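PDB 3MPP: botulinum neurotoxin type G from Clostridium botulinum, which binds nerve-cell membranes through its receptor-binding domain and delivers a zinc protease light chain into the host cytosol. Local coordinates for residues Y251-S256 against E262-T267; Y309-I312 against E318-R321; Y323-S328 against Q334-P339; R405-S408 against L414-G417. The protein carries 4 engineered substitutions. All coordinates share one frame; numbering follows the deposited sequence.

From the N terminus the four contacts follow one another in series, none nesting or crossing, all within the C-terminal half of the receptor-binding domain. Interaction 1 closes the hairpin of strands 250-255 and 260-270. Interaction 2 closes the next one, strands 307-312 and 320-325, and interaction 3 joins strand 320-325 to 332-339, so strand 320-325 serves both; Arg321 N and Ala338 O, 2.9 Å apart, probably hydrogen-bond between them. Tyr254 of interaction 1 packs on Tyr320 and on Leu337, tying the first hairpin to the other two. Interaction 4, about 24 Å from interaction 1 between centres, spans the loop region around helix 411-414 beside Trp402, the probable ganglioside-binding tryptophan.

Interaction 1: Y251-S256 against E262-T267; sequences YIKYFS and ETAPRT
Tyr251 and Ala264 form one end of an antiparallel beta hairpin, strands 250-255 and 260-270, in the C-terminal, trefoil-type half of the receptor-binding domain. They are a hydrogen-bonded pair: Tyr251 N gives to Ala264 O at 2.8 Å, and Ala264 N returns a bond to Tyr251 O. With CG set between the backbone N and the carbonyl carbon (chi1 63°), the Tyr251 ring leans over the second strand. Ala264 CB sits over one ring face in a CH-pi contact, 4.1 Å from the centroid of the Tyr251 ring, while Pro265 O and Arg266 CA lie at the edge. Beyond them the Arg266 guanidinium lays one face against Tyr251 CB; its NE is held by Gln248 O and its NH1 by Asn278 O.

Ile252 and Thr263 form a non-hydrogen-bonded pair, and Ile252 points to the other side of the sheet. There its CD1 meets Thr263 CG2 at 4.0 Å, and both side chains rest on Ile379 of strand 373-382. Lys253 returns to the Tyr251 side, its backbone N and O bonded to O and N of Glu262. The two side chains run alongside each other, pointing the same way, but Lys253 NZ stays 4.2 Å from Glu262 OE2, too far for a salt bridge.

Phe255 ends the strand. Its ring and the Glu262 carboxylate are nearly parallel, 11° between planes, and Glu262 OE1 lies over one ring face near the rim, 3.5 Å from Phe255 CG.

Interaction 2: Y309-I312 against E318-R321; sequences YLNI and ESYR
Asn311 OD1 takes two hydrogen bonds from Arg321, one from NE and one from NH2, each 3.0 Å long. This side-on grip joins the strands of a beta hairpin, 307-312 and 320-325, in the C-terminal receptor-binding subdomain. The NE bond arrives almost head-on to the amide oxygen, whereas NH2 comes in on a lone pair; the amide and guanidinium are nearly coplanar, 11° apart. Arg321 reaches this position through a bend at chi3 (-66°), which turns its flat end back toward the first strand.

The same guanidinium lies flat on the Tyr309 ring, planes 6° apart and Arg321 CZ 4.0 Å from the centroid of that ring, a cation-pi stack. A salt bridge from NH1 to Asp348 of strand 346-353 completes the setting. Held at its edge and stacked on a face, the group has little freedom to rotate, and the carboxylate probably offsets its charge.

Further along, Ile312 and Tyr320 form a hydrogen-bonded antiparallel pair, and their CB atoms touch on the sheet face away from Asn311 and Arg321. At the loop end of the hairpin a water lies between the two segments, 2.8 Å from Ile312 O and 3.0 Å from Glu318 O.

Interaction 3: Y323-S328 against Q334-P339; sequences YVLVNS and QLFLAP
Tyr323 and Phe336 exchange two backbone hydrogen bonds, Tyr323 N to Phe336 O at 2.8 Å and Phe336 N to Tyr323 O at 2.9 Å, as the hydrogen-bonded pair of the antiparallel hairpin of strands 320-325 and 332-339 in the trefoil subdomain. Their side chains lie on the same face of the sheet, where, with Phe336 CG opposite its backbone N (chi1 178°), Tyr323 CB meets Phe336 CD2 at 3.9 Å. The Tyr323 ring then runs along the second strand with the carbonyl oxygens of Phe336 and Ala338 at its edge.

Leu325 crosses Phe336 at about a right angle and sets its CD1 against Phe336 CB, 3.6 Å away. On the other side of the sheet Val324 CG2 touches Leu335 CD2 at 3.8 Å. Past the paired residues the strands diverge, and a water fills in for direct pairing: it accepts from Leu325 N at 2.9 Å and donates to Gln334 O at 2.8 Å. A type I turn, Leu325 to Ser328, then carries the chain away.

Outside this shell, the Tyr323 hydroxyl is anchored by a hydrogen bond with Asn341 N, and the Phe336 ring stacks with Phe346. Strand 346-353 flanks strand 320-325, with Phe346 also touching Tyr323 and Leu325. Strand 394-400 borders strand 332-339 and brings Ile399 against both Val324 and Leu335, while Phe374 and Phe377 of strand 373-382 pack on Val324 and Leu335 respectively.

Interaction 4: R405-S408 against L414-G417; sequences RRIS and LRLG
The Arg415 guanidinium meets Arg405 O and Arg406 NH1 at its edge, close to its own plane, while Ile407 CD1 approaches obliquely, 3.4 Å from Arg415 NH1. The Arg406 guanidinium stands steeply to it, the two planes 73° apart. Arg415 crosses the gap between backbones that are 10.0 Å apart at their nearest CA atoms, Ile407 and Arg415. Its CG lies opposite the backbone N (chi1 176°), which sends the chain outward before it bends at chi3.

One hydrogen bond anchors the tip: Arg415 NH1 gives to Arg405 O at 2.9 Å, nearly straight at 172° and on a lone pair of the carbonyl. That carbonyl begins the inverse gamma turn centred on Arg406, and also takes a weak bond from Ile407 N. Arg406 NH1 and Arg415 NH2, both donors, lie 3.4 Å apart without bonding; Asn412 OD1, weakly bonded to NH2 of each arginine, probably eases the meeting of like charges.

Ile407 and Arg415 both touch Trp402, the inferred ganglioside-binding residue, and Arg415 also touches Tyr403 of the same motif. The contact thus ties the loop that follows the probable ganglioside-binding motif to the chain beyond helix 411-414, in the C-terminal receptor-binding subdomain.

Interaction 1: Y251-S256 against E262-T267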
loop_
_atom_site.group_PDB
_atom_site.type_symbol
_atom_site.label_atom_id
_atom_site.label_comp_id
_atom_site.label_asym_id
_atom_site.label_seq_id
_atom_site.Cartn_x
_atom_site.Cartn_y
_atom_site.Cartn_z
ATOM N N TYR A 251 -9.558 -12.824 11.462
ATOM C CA TYR A 251 -8.954 -11.756 12.242
ATOM C C TYR A 251 -8.729 -12.282 13.652
ATOM O O TYR A 251 -9.232 -13.364 14.005
ATOM C CB TYR A 251 -9.819 -10.481 12.246
ATOM C CG TYR A 251 -11.180 -10.647 12.889
ATOM C CD1 TYR A 251 -11.385 -10.281 14.210
ATOM C CD2 TYR A 251 -12.267 -11.159 12.167
ATOM C CE1 TYR A 251 -12.613 -10.416 14.811
ATOM C CE2 TYR A 251 -13.516 -11.304 12.768
ATOM C CZ TYR A 251 -13.674 -10.925 14.087
ATOM O OH TYR A 251 -14.884 -11.056 14.709
ATOM N N ILE A 252 -7.972 -11.524 14.444
ATOM C CA ILE A 252 -7.716 -11.884 15.838
ATOM C C ILE A 252 -8.679 -11.172 16.800
ATOM O O ILE A 252 -8.758 -9.948 16.839
ATOM C CB ILE A 252 -6.260 -11.581 16.279
ATOM C CG1 ILE A 252 -5.246 -12.045 15.205
ATOM C CG2 ILE A 252 -5.999 -12.241 17.636
ATOM C CD1 ILE A 252 -5.289 -13.552 14.934
ATOM N N LYS A 253 -9.368 -11.977 17.593
ATOM C CA LYS A 253 -10.433 -11.546 18.483
ATOM C C LYS A 253 -10.043 -11.899 19.930
ATOM O O LYS A 253 -9.509 -12.967 20.187
ATOM C CB LYS A 253 -11.704 -12.293 18.074
ATOM C CG LYS A 253 -12.965 -11.956 18.816
ATOM C CD LYS A 253 -14.087 -12.897 18.377
ATOM C CE LYS A 253 -15.455 -12.443 18.895
ATOM N NZ LYS A 253 -15.742 -12.947 20.265
ATOM N N TYR A 254 -10.303 -10.994 20.866
ATOM C CA TYR A 254 -10.087 -11.264 22.282
ATOM C C TYR A 254 -11.014 -12.375 22.770
ATOM O O TYR A 254 -12.224 -12.337 22.564
ATOM C CB TYR A 254 -10.299 -9.991 23.098
ATOM C CG TYR A 254 -10.047 -10.135 24.588
ATOM C CD1 TYR A 254 -8.782 -10.449 25.074
ATOM C CD2 TYR A 254 -11.070 -9.930 25.508
ATOM C CE1 TYR A 254 -8.544 -10.572 26.432
ATOM C CE2 TYR A 254 -10.847 -10.054 26.868
ATOM C CZ TYR A 254 -9.584 -10.370 27.325
ATOM O OH TYR A 254 -9.363 -10.485 28.668
ATOM N N PHE A 255 -10.424 -13.368 23.414
ATOM C CA PHE A 255 -11.176 -14.482 23.968
ATOM C C PHE A 255 -11.145 -14.266 25.466
ATOM O O PHE A 255 -10.137 -14.558 26.111
ATOM C CB PHE A 255 -10.488 -15.796 23.585
ATOM C CG PHE A 255 -11.139 -17.030 24.156
ATOM C CD1 PHE A 255 -10.367 -18.120 24.525
ATOM C CD2 PHE A 255 -12.510 -17.105 24.316
ATOM C CE1 PHE A 255 -10.956 -19.267 25.042
ATOM C CE2 PHE A 255 -13.110 -18.250 24.837
ATOM C CZ PHE A 255 -12.331 -19.328 25.201
ATOM N N SER A 256 -12.243 -13.717 25.995
ATOM C CA SER A 256 -12.376 -13.310 27.398
ATOM C C SER A 256 -12.027 -14.385 28.407
ATOM O O SER A 256 -11.399 -14.107 29.427
ATOM C CB SER A 256 -13.812 -12.849 27.677
ATOM O OG SER A 256 -14.051 -11.575 27.130
ATOM N N GLU A 262 -7.962 -15.289 19.739
ATOM C CA GLU A 262 -8.340 -16.449 18.942
ATOM C C GLU A 262 -8.693 -15.932 17.552
ATOM O O GLU A 262 -8.989 -14.749 17.395
ATOM C CB GLU A 262 -9.562 -17.143 19.561
ATOM C CG GLU A 262 -10.694 -16.152 19.878
ATOM C CD GLU A 262 -11.948 -16.799 20.466
ATOM O OE1 GLU A 262 -11.904 -17.993 20.855
ATOM O OE2 GLU A 262 -12.981 -16.097 20.538
ATOM N N THR A 263 -8.653 -16.790 16.539
ATOM C CA THR A 263 -9.079 -16.346 15.216
ATOM C C THR A 263 -10.604 -16.351 15.120
ATOM O O THR A 263 -11.274 -17.072 15.849
ATOM C CB THR A 263 -8.475 -17.199 14.083
ATOM O OG1 THR A 263 -8.930 -18.551 14.199
ATOM C CG2 THR A 263 -6.930 -17.159 14.134
ATOM N N ALA A 264 -11.137 -15.518 14.234
ATOM C CA ALA A 264 -12.534 -15.581 13.844
ATOM C C ALA A 264 -12.598 -15.251 12.359
ATOM O O ALA A 264 -11.769 -14.496 11.858
ATOM C CB ALA A 264 -13.364 -14.584 14.665
ATOM N N PRO A 265 -13.577 -15.820 11.640
ATOM C CA PRO A 265 -13.677 -15.539 10.205
ATOM C C PRO A 265 -14.063 -14.082 9.952
ATOM O O PRO A 265 -14.961 -13.570 10.625
ATOM C CB PRO A 265 -14.812 -16.460 9.730
ATOM C CG PRO A 265 -15.066 -17.411 10.847
ATOM C CD PRO A 265 -14.622 -16.744 12.110
ATOM N N ARG A 266 -13.406 -13.431 8.995
ATOM C CA ARG A 266 -13.794 -12.079 8.595
ATOM C C ARG A 266 -15.217 -12.100 8.043
ATOM O O ARG A 266 -15.621 -13.043 7.362
ATOM C CB ARG A 266 -12.869 -11.547 7.498
ATOM C CG ARG A 266 -11.463 -11.236 7.960
ATOM C CD ARG A 266 -10.616 -10.597 6.843
ATOM N NE ARG A 266 -9.257 -10.418 7.344
ATOM C CZ ARG A 266 -8.919 -9.480 8.213
ATOM N NH1 ARG A 266 -9.832 -8.605 8.630
ATOM N NH2 ARG A 266 -7.676 -9.412 8.656
ATOM N N THR A 267 -15.971 -11.054 8.323
ATOM C CA THR A 267 -17.272 -10.898 7.695
ATOM C C THR A 267 -17.027 -10.268 6.345
ATOM O O THR A 267 -15.911 -9.834 6.051
ATOM C CB THR A 267 -18.177 -9.971 8.515
ATOM O OG1 THR A 267 -17.456 -8.769 8.838
ATOM C CG2 THR A 267 -18.596 -10.672 9.804
#

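Interaction 2: Y309-I312 against E318-R321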
loop_
_atom_site.group_PDB
_atom_site.type_symbol
_atom_site.label_atom_id
_atom_site.label_comp_id
_atom_site.label_asym_id
_atom_site.label_seq_id
_atom_site.Cartn_x
_atom_site.Cartn_y
_atom_site.Cartn_z
ATOM N N TYR A 309 6.122 -1.615 22.513
ATOM C CA TYR A 309 5.044 -2.382 23.132
ATOM C C TYR A 309 3.840 -2.384 22.215
ATOM O O TYR A 309 3.626 -1.432 21.462
ATOM C CB TYR A 309 4.581 -1.749 24.451
ATOM C CG TYR A 309 5.650 -1.460 25.456
ATOM C CD1 TYR A 309 6.414 -2.481 26.000
ATOM C CD2 TYR A 309 5.864 -0.162 25.909
ATOM C CE1 TYR A 309 7.383 -2.218 26.968
ATOM C CE2 TYR A 309 6.836 0.112 26.880
ATOM C CZ TYR A 309 7.591 -0.926 27.396
ATOM O OH TYR A 309 8.562 -0.680 28.346
ATOM N N LEU A 310 3.013 -3.420 22.324
ATOM C CA LEU A 310 1.737 -3.413 21.625
ATOM C C LEU A 310 0.625 -3.252 22.666
ATOM O O LEU A 310 0.321 -4.197 23.393
ATOM C CB LEU A 310 1.557 -4.705 20.806
ATOM C CG LEU A 310 2.428 -4.847 19.542
ATOM C CD1 LEU A 310 2.227 -6.208 18.836
ATOM C CD2 LEU A 310 2.121 -3.702 18.553
ATOM N N ASN A 311 0.070 -2.045 22.769
ATOM C CA ASN A 311 -1.107 -1.793 23.599
ATOM C C ASN A 311 -2.354 -2.247 22.831
ATOM O O ASN A 311 -2.352 -2.289 21.597
ATOM C CB ASN A 311 -1.246 -0.300 23.935
ATOM C CG ASN A 311 -0.367 0.143 25.114
ATOM O OD1 ASN A 311 0.332 -0.657 25.727
ATOM N ND2 ASN A 311 -0.414 1.434 25.429
ATOM N N ILE A 312 -3.417 -2.575 23.556
ATOM C CA ILE A 312 -4.690 -2.916 22.932
ATOM C C ILE A 312 -5.739 -2.079 23.644
ATOM O O ILE A 312 -5.864 -2.156 24.864
ATOM C CB ILE A 312 -5.040 -4.397 23.119
ATOM C CG1 ILE A 312 -3.975 -5.275 22.455
ATOM C CG2 ILE A 312 -6.470 -4.676 22.602
ATOM C CD1 ILE A 312 -4.072 -6.768 22.832
ATOM N N GLU A 318 -9.759 -0.094 30.567
ATOM C CA GLU A 318 -8.334 -0.005 30.863
ATOM C C GLU A 318 -7.499 -0.525 29.699
ATOM O O GLU A 318 -7.966 -1.304 28.865
ATOM C CB GLU A 318 -7.965 -0.713 32.177
ATOM C CG GLU A 318 -8.116 -2.213 32.150
ATOM C CD GLU A 318 -7.633 -2.891 33.425
ATOM O OE1 GLU A 318 -6.882 -2.275 34.211
ATOM O OE2 GLU A 318 -8.002 -4.063 33.634
ATOM N N SER A 319 -6.263 -0.058 29.645
ATOM C CA SER A 319 -5.335 -0.455 28.615
ATOM C C SER A 319 -4.906 -1.890 28.864
ATOM O O SER A 319 -4.658 -2.288 30.011
ATOM C CB SER A 319 -4.112 0.463 28.632
ATOM O OG SER A 319 -3.161 0.052 27.670
ATOM N N TYR A 320 -4.842 -2.664 27.786
ATOM C CA TYR A 320 -4.260 -3.994 27.834
ATOM C C TYR A 320 -2.993 -3.941 27.008
ATOM O O TYR A 320 -2.730 -2.956 26.331
ATOM C CB TYR A 320 -5.204 -5.039 27.245
ATOM C CG TYR A 320 -6.224 -5.576 28.222
ATOM C CD1 TYR A 320 -6.324 -6.939 28.479
ATOM C CD2 TYR A 320 -7.089 -4.718 28.887
ATOM C CE1 TYR A 320 -7.270 -7.438 29.373
ATOM C CE2 TYR A 320 -8.029 -5.202 29.781
ATOM C CZ TYR A 320 -8.113 -6.563 30.020
ATOM O OH TYR A 320 -9.051 -7.040 30.908
ATOM N N ARG A 321 -2.214 -5.009 27.054
ATOM C CA ARG A 321 -0.955 -5.043 26.340
ATOM C C ARG A 321 -0.648 -6.484 26.049
ATOM O O ARG A 321 -1.137 -7.379 26.747
ATOM C CB ARG A 321 0.155 -4.436 27.203
ATOM C CG ARG A 321 1.559 -4.593 26.616
ATOM C CD ARG A 321 2.563 -3.749 27.384
ATOM N NE ARG A 321 2.278 -2.331 27.207
ATOM C CZ ARG A 321 2.918 -1.358 27.845
ATOM N NH1 ARG A 321 3.883 -1.649 28.718
ATOM N NH2 ARG A 321 2.592 -0.096 27.608
HETATM O O HOH W 1 -8.358 -2.385 26.119
#

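Interaction 3: Y323-S328 against Q334-P339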
loop_
_atom_site.group_PDB
_atom_site.type_symbol
_atom_site.label_atom_id
_atom_site.label_comp_id
_atom_site.label_asym_id
_atom_site.label_seq_id
_atom_site.Cartn_x
_atom_site.Cartn_y
_atom_site.Cartn_z
ATOM N N TYR A 323 1.641 -9.654 26.116
ATOM C CA TYR A 323 2.754 -10.210 26.892
ATOM C C TYR A 323 3.205 -11.580 26.399
ATOM O O TYR A 323 2.397 -12.412 25.976
ATOM C CB TYR A 323 2.430 -10.286 28.393
ATOM C CG TYR A 323 2.329 -8.938 29.073
ATOM C CD1 TYR A 323 3.430 -8.358 29.684
ATOM C CD2 TYR A 323 1.126 -8.241 29.087
ATOM C CE1 TYR A 323 3.336 -7.123 30.315
ATOM C CE2 TYR A 323 1.020 -7.008 29.698
ATOM C CZ TYR A 323 2.125 -6.454 30.312
ATOM O OH TYR A 323 2.003 -5.222 30.898
ATOM N N VAL A 324 4.506 -11.810 26.484
ATOM C CA VAL A 324 5.079 -13.097 26.168
ATOM C C VAL A 324 5.394 -13.874 27.452
ATOM O O VAL A 324 6.009 -13.337 28.372
ATOM C CB VAL A 324 6.359 -12.911 25.344
ATOM C CG1 VAL A 324 7.120 -14.241 25.220
ATOM C CG2 VAL A 324 6.002 -12.362 23.972
ATOM N N LEU A 325 4.978 -15.135 27.511
ATOM C CA LEU A 325 5.325 -15.964 28.660
ATOM C C LEU A 325 6.800 -16.344 28.565
ATOM O O LEU A 325 7.181 -17.140 27.720
ATOM C CB LEU A 325 4.433 -17.206 28.707
ATOM C CG LEU A 325 3.129 -17.006 29.484
ATOM C CD1 LEU A 325 2.212 -16.043 28.755
ATOM C CD2 LEU A 325 2.426 -18.336 29.744
ATOM N N VAL A 326 7.633 -15.774 29.425
ATOM C CA VAL A 326 9.082 -15.951 29.291
ATOM C C VAL A 326 9.632 -17.289 29.768
ATOM O O VAL A 326 10.681 -17.721 29.303
ATOM C CB VAL A 326 9.872 -14.824 29.986
ATOM C CG1 VAL A 326 9.782 -13.554 29.171
ATOM C CG2 VAL A 326 9.365 -14.607 31.392
ATOM N N ASN A 327 8.927 -17.946 30.679
ATOM C CA ASN A 327 9.410 -19.196 31.247
ATOM C C ASN A 327 8.715 -20.420 30.666
ATOM O O ASN A 327 8.569 -21.434 31.342
ATOM C CB ASN A 327 9.269 -19.196 32.774
ATOM C CG ASN A 327 10.213 -18.208 33.450
ATOM O OD1 ASN A 327 9.871 -17.599 34.465
ATOM N ND2 ASN A 327 11.407 -18.045 32.883
ATOM N N SER A 328 8.277 -20.326 29.417
ATOM C CA SER A 328 7.755 -21.498 28.723
ATOM C C SER A 328 8.880 -22.293 28.068
ATOM O O SER A 328 9.814 -21.723 27.508
ATOM C CB SER A 328 6.730 -21.096 27.664
ATOM O OG SER A 328 6.361 -22.223 26.892
ATOM N N GLN A 334 0.804 -19.415 23.617
ATOM C CA GLN A 334 -0.237 -18.422 23.391
ATOM C C GLN A 334 0.215 -17.101 23.980
ATOM O O GLN A 334 0.798 -17.073 25.068
ATOM C CB GLN A 334 -1.547 -18.892 24.035
ATOM C CG GLN A 334 -2.221 -19.999 23.233
ATOM C CD GLN A 334 -2.779 -21.111 24.106
ATOM O OE1 GLN A 334 -2.135 -21.560 25.044
ATOM N NE2 GLN A 334 -3.979 -21.563 23.785
ATOM N N LEU A 335 -0.013 -16.007 23.254
ATOM C CA LEU A 335 0.294 -14.679 23.795
ATOM C C LEU A 335 -0.730 -14.334 24.864
ATOM O O LEU A 335 -1.899 -14.711 24.750
ATOM C CB LEU A 335 0.286 -13.608 22.682
ATOM C CG LEU A 335 1.452 -13.758 21.699
ATOM C CD1 LEU A 335 1.354 -12.774 20.526
ATOM C CD2 LEU A 335 2.776 -13.571 22.462
ATOM N N PHE A 336 -0.276 -13.618 25.893
ATOM C CA PHE A 336 -1.081 -13.262 27.061
ATOM C C PHE A 336 -1.544 -11.818 26.903
ATOM O O PHE A 336 -0.728 -10.903 26.914
ATOM C CB PHE A 336 -0.206 -13.422 28.316
ATOM C CG PHE A 336 -0.881 -13.031 29.630
ATOM C CD1 PHE A 336 -2.162 -13.486 29.956
ATOM C CD2 PHE A 336 -0.198 -12.255 30.562
ATOM C CE1 PHE A 336 -2.762 -13.135 31.175
ATOM C CE2 PHE A 336 -0.786 -11.903 31.793
ATOM C CZ PHE A 336 -2.063 -12.343 32.099
ATOM N N LEU A 337 -2.845 -11.607 26.708
ATOM C CA LEU A 337 -3.348 -10.250 26.484
ATOM C C LEU A 337 -3.928 -9.823 27.820
ATOM O O LEU A 337 -4.929 -10.397 28.263
ATOM C CB LEU A 337 -4.414 -10.219 25.360
ATOM C CG LEU A 337 -4.036 -10.922 24.052
ATOM C CD1 LEU A 337 -5.132 -10.796 22.962
ATOM C CD2 LEU A 337 -2.687 -10.414 23.538
ATOM N N ALA A 338 -3.279 -8.861 28.482
ATOM C CA ALA A 338 -3.589 -8.563 29.896
ATOM C C ALA A 338 -3.438 -7.088 30.298
ATOM O O ALA A 338 -2.742 -6.317 29.631
ATOM C CB ALA A 338 -2.712 -9.431 30.794
ATOM N N PRO A 339 -4.089 -6.696 31.401
ATOM C CA PRO A 339 -3.810 -5.373 31.967
ATOM C C PRO A 339 -2.321 -5.220 32.274
ATOM O O PRO A 339 -1.627 -6.205 32.556
ATOM C CB PRO A 339 -4.609 -5.365 33.287
ATOM C CG PRO A 339 -5.665 -6.442 33.113
ATOM C CD PRO A 339 -5.047 -7.478 32.209
HETATM O O HOH W 2 3.489 -16.307 25.314
#

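Interaction 4: R405-S408 against L414-G417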
loop_
_atom_site.group_PDB
_atom_site.type_symbol
_atom_site.label_atom_id
_atom_site.label_comp_id
_atom_site.label_asym_id
_atom_site.label_seq_id
_atom_site.Cartn_x
_atom_site.Cartn_y
_atom_site.Cartn_z
ATOM N N ARG A 405 12.991 -21.317 12.420
ATOM C CA ARG A 405 13.678 -22.487 11.870
ATOM C C ARG A 405 14.090 -22.297 10.411
ATOM O O ARG A 405 13.299 -21.855 9.574
ATOM C CB ARG A 405 12.833 -23.753 12.038
ATOM C CG ARG A 405 12.631 -24.100 13.515
ATOM C CD ARG A 405 12.014 -25.466 13.712
ATOM N NE ARG A 405 12.818 -26.553 13.152
ATOM C CZ ARG A 405 12.477 -27.832 13.259
ATOM N NH1 ARG A 405 11.365 -28.148 13.915
ATOM N NH2 ARG A 405 13.233 -28.788 12.723
ATOM N N ARG A 406 15.342 -22.626 10.128
ATOM C CA ARG A 406 15.890 -22.523 8.788
ATOM C C ARG A 406 15.641 -23.857 8.106
ATOM O O ARG A 406 16.571 -24.611 7.840
ATOM C CB ARG A 406 17.393 -22.224 8.845
ATOM C CG ARG A 406 17.769 -20.993 9.674
ATOM C CD ARG A 406 16.693 -19.911 9.666
ATOM N NE ARG A 406 16.246 -19.552 8.324
ATOM C CZ ARG A 406 15.136 -18.864 8.065
ATOM N NH1 ARG A 406 14.353 -18.452 9.057
ATOM N NH2 ARG A 406 14.803 -18.589 6.815
ATOM N N ILE A 407 14.365 -24.139 7.854
ATOM C CA ILE A 407 13.933 -25.409 7.287
ATOM C C ILE A 407 14.539 -25.648 5.903
ATOM O O ILE A 407 14.939 -26.761 5.569
ATOM C CB ILE A 407 12.389 -25.450 7.221
ATOM C CG1 ILE A 407 11.814 -25.245 8.631
ATOM C CG2 ILE A 407 11.905 -26.754 6.624
ATOM C CD1 ILE A 407 10.417 -24.686 8.641
ATOM N N SER A 408 14.582 -24.591 5.099
ATOM C CA SER A 408 15.213 -24.630 3.791
ATOM C C SER A 408 15.482 -23.182 3.412
ATOM O O SER A 408 14.951 -22.281 4.045
ATOM C CB SER A 408 14.274 -25.269 2.773
ATOM O OG SER A 408 13.028 -24.595 2.771
ATOM N N LEU A 414 7.163 -19.797 1.805
ATOM C CA LEU A 414 6.152 -20.826 2.054
ATOM C C LEU A 414 5.428 -20.660 3.395
ATOM O O LEU A 414 4.269 -21.048 3.531
ATOM C CB LEU A 414 6.833 -22.200 2.084
ATOM C CG LEU A 414 7.712 -22.603 0.896
ATOM C CD1 LEU A 414 8.420 -23.928 1.166
ATOM C CD2 LEU A 414 6.874 -22.692 -0.378
ATOM N N ARG A 415 6.147 -20.137 4.388
ATOM C CA ARG A 415 5.665 -20.055 5.773
ATOM C C ARG A 415 5.312 -18.600 6.095
ATOM O O ARG A 415 6.177 -17.803 6.467
ATOM C CB ARG A 415 6.756 -20.597 6.720
ATOM C CG ARG A 415 6.469 -20.498 8.232
ATOM C CD ARG A 415 7.733 -20.866 9.057
ATOM N NE ARG A 415 8.828 -19.918 8.806
ATOM C CZ ARG A 415 10.119 -20.194 8.980
ATOM N NH1 ARG A 415 10.485 -21.389 9.414
ATOM N NH2 ARG A 415 11.051 -19.278 8.715
ATOM N N LEU A 416 4.039 -18.256 5.940
ATOM C CA LEU A 416 3.616 -16.854 5.909
ATOM C C LEU A 416 2.849 -16.431 7.160
ATOM O O LEU A 416 2.518 -15.262 7.303
ATOM C CB LEU A 416 2.755 -16.586 4.660
ATOM C CG LEU A 416 3.391 -16.941 3.308
ATOM C CD1 LEU A 416 2.409 -16.729 2.144
ATOM C CD2 LEU A 416 4.700 -16.151 3.087
ATOM N N GLY A 417 2.567 -17.380 8.052
ATOM C CA GLY A 417 1.827 -17.079 9.277
ATOM C C GLY A 417 2.455 -16.086 10.262
ATOM O O GLY A 417 1.792 -15.623 11.193
#